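Local coordinates for bifunctional protein PutA (Bdellovibrio bacteriovorus, PDB 5UR2), which probably oxidises L-proline to L-glutamate in two steps, using a flavin-dependent proline dehydrogenase and an NAD(+)-dependent L-glutamate gamma-semialdehyde dehydrogenase, at residues Thr578-Val583 / Ala588-Asp593. Numbering follows the deposited sequence.
Sequences TQVLEV and AEADGD
Gln-579 reaches across a buried helix-loop-helix corner of the aldehyde dehydrogenase fold to meet Ala-590 and Asp-593. Helix 572-583 is joined to helix 587-611 by a short connection, where the chain turns sharply: the N-to-C directions of the two short segments make an angle of 118°, and their axes come within 9.2 Å. The apolar part of the contact is small. Backbones come nearest at Gln-579 and Ala-590, whose CA atoms are 5.9 Å apart, and there CB of Gln-579 packs on CB of Ala-590 at 3.9 Å. Val-580 adds its CG2 methyl to the same alanine CB at 4.2 Å and also touches Leu-486 of helix 476-491, while Ile-576 packs on Ala-590 from one turn earlier in helix 572-583. The polar part is a single side-chain hydrogen bond. With CG opposite its carbonyl carbon (chi1 -57°) and the chain stretched beyond it, Gln-579 carries its amide past Ala-590 to Asp-593, where NE2 donates to OD2 over 2.9 Å. The two side chains cross at about a right angle. NE2 meets OD2 obliquely, from above the carboxylate plane and 45° out of it. OD2 also accepts from the backbone N of Leu-645, just before helix 646-657, and of Ala-646, its first residue, and OD1 forms a salt bridge with Lys-585 in the connecting loop. These partners hold the buried carboxylate in place, and the lysine and amide donors would be expected to favour its ionised form. Asp-593 thereby ties the corner to helix 646-657, its side chain lying about 11 Å from that of Glu-746, a predicted active-site residue. On the other branch of the glutamine amide, OE1 rests against the aspartate methylene, 3.3 Å from CB of Asp-593.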
loop_
_atom_site.group_PDB
_atom_site.type_symbol
_atom_site.label_atom_id
_atom_site.label_comp_id
_atom_site.label_asym_id
_atom_site.label_seq_id
_atom_site.Cartn_x
_atom_site.Cartn_y
_atom_site.Cartn_z
ATOM N N THR B 578 19.384 -17.131 -27.488
ATOM C CA THR B 578 20.481 -17.237 -26.526
ATOM C C THR B 578 20.135 -18.200 -25.395
ATOM O O THR B 578 20.980 -18.993 -24.947
ATOM C CB THR B 578 20.824 -15.865 -25.948
ATOM O OG1 THR B 578 21.054 -14.948 -27.014
ATOM C CG2 THR B 578 22.100 -15.959 -25.035
ATOM N N GLN B 579 18.910 -18.110 -24.893
ATOM C CA GLN B 579 18.480 -18.993 -23.817
ATOM C C GLN B 579 18.331 -20.428 -24.302
ATOM O O GLN B 579 18.635 -21.372 -23.562
ATOM C CB GLN B 579 17.171 -18.490 -23.223
ATOM C CG GLN B 579 17.264 -17.088 -22.712
ATOM C CD GLN B 579 16.180 -16.807 -21.709
ATOM O OE1 GLN B 579 15.511 -17.733 -21.246
ATOM N NE2 GLN B 579 15.983 -15.534 -21.376
ATOM N N VAL B 580 17.854 -20.619 -25.529
ATOM C CA VAL B 580 17.765 -21.976 -26.067
ATOM C C VAL B 580 19.146 -22.627 -26.090
ATOM O O VAL B 580 19.324 -23.764 -25.636
ATOM C CB VAL B 580 17.125 -21.959 -27.468
ATOM C CG1 VAL B 580 17.328 -23.305 -28.173
ATOM C CG2 VAL B 580 15.650 -21.639 -27.342
ATOM N N LEU B 581 20.152 -21.899 -26.573
ATOM C CA LEU B 581 21.462 -22.510 -26.796
ATOM C C LEU B 581 22.308 -22.574 -25.521
ATOM O O LEU B 581 22.967 -23.588 -25.277
ATOM C CB LEU B 581 22.214 -21.755 -27.900
ATOM C CG LEU B 581 21.632 -21.820 -29.319
ATOM C CD1 LEU B 581 22.358 -20.877 -30.239
ATOM C CD2 LEU B 581 21.772 -23.249 -29.841
ATOM N N GLU B 582 22.317 -21.513 -24.699
ATOM C CA GLU B 582 23.206 -21.497 -23.540
ATOM C C GLU B 582 22.629 -22.254 -22.351
ATOM O O GLU B 582 23.374 -22.892 -21.605
ATOM C CB GLU B 582 23.524 -20.060 -23.109
ATOM C CG GLU B 582 24.591 -20.001 -22.036
ATOM C CD GLU B 582 24.757 -18.623 -21.406
ATOM O OE1 GLU B 582 23.830 -17.799 -21.483
ATOM O OE2 GLU B 582 25.833 -18.350 -20.828
ATOM N N VAL B 583 21.314 -22.204 -22.150
ATOM C CA VAL B 583 20.702 -22.764 -20.946
ATOM C C VAL B 583 19.851 -24.005 -21.228
ATOM O O VAL B 583 19.431 -24.674 -20.273
ATOM C CB VAL B 583 19.871 -21.690 -20.209
ATOM C CG1 VAL B 583 19.554 -22.105 -18.802
ATOM C CG2 VAL B 583 20.627 -20.379 -20.190
ATOM N N ALA B 588 9.268 -22.316 -26.071
ATOM C CA ALA B 588 8.188 -21.622 -25.371
ATOM C C ALA B 588 8.607 -21.215 -23.961
ATOM O O ALA B 588 8.151 -20.183 -23.455
ATOM C CB ALA B 588 6.930 -22.497 -25.330
ATOM N N GLU B 589 9.457 -22.017 -23.311
ATOM C CA GLU B 589 10.003 -21.640 -22.006
ATOM C C GLU B 589 10.867 -20.386 -22.100
ATOM O O GLU B 589 10.719 -19.454 -21.306
ATOM C CB GLU B 589 10.801 -22.807 -21.433
ATOM C CG GLU B 589 9.943 -24.025 -21.247
ATOM C CD GLU B 589 8.981 -23.823 -20.106
ATOM O OE1 GLU B 589 9.450 -23.643 -18.956
ATOM O OE2 GLU B 589 7.765 -23.751 -20.377
ATOM N N ALA B 590 11.763 -20.340 -23.091
ATOM C CA ALA B 590 12.588 -19.156 -23.289
ATOM C C ALA B 590 11.730 -17.933 -23.625
ATOM O O ALA B 590 12.013 -16.826 -23.154
ATOM C CB ALA B 590 13.613 -19.414 -24.393
ATOM N N ASP B 591 10.698 -18.105 -24.467
ATOM C CA ASP B 591 9.800 -16.992 -24.799
ATOM C C ASP B 591 9.090 -16.462 -23.557
ATOM O O ASP B 591 8.987 -15.245 -23.357
ATOM C CB ASP B 591 8.766 -17.426 -25.843
ATOM C CG ASP B 591 7.770 -16.317 -26.182
ATOM O OD1 ASP B 591 8.178 -15.151 -26.365
ATOM O OD2 ASP B 591 6.568 -16.614 -26.239
ATOM N N GLY B 592 8.567 -17.369 -22.732
ATOM C CA GLY B 592 7.989 -16.954 -21.468
ATOM C C GLY B 592 8.989 -16.214 -20.596
ATOM O O GLY B 592 8.613 -15.294 -19.859
ATOM N N ASP B 593 10.274 -16.596 -20.679
ATOM C CA ASP B 593 11.312 -15.907 -19.909
ATOM C C ASP B 593 11.455 -14.454 -20.346
ATOM O O ASP B 593 11.558 -13.550 -19.506
ATOM C CB ASP B 593 12.652 -16.634 -20.035
ATOM C CG ASP B 593 13.594 -16.333 -18.848
ATOM O OD1 ASP B 593 13.495 -17.036 -17.831
ATOM O OD2 ASP B 593 14.398 -15.374 -18.910
#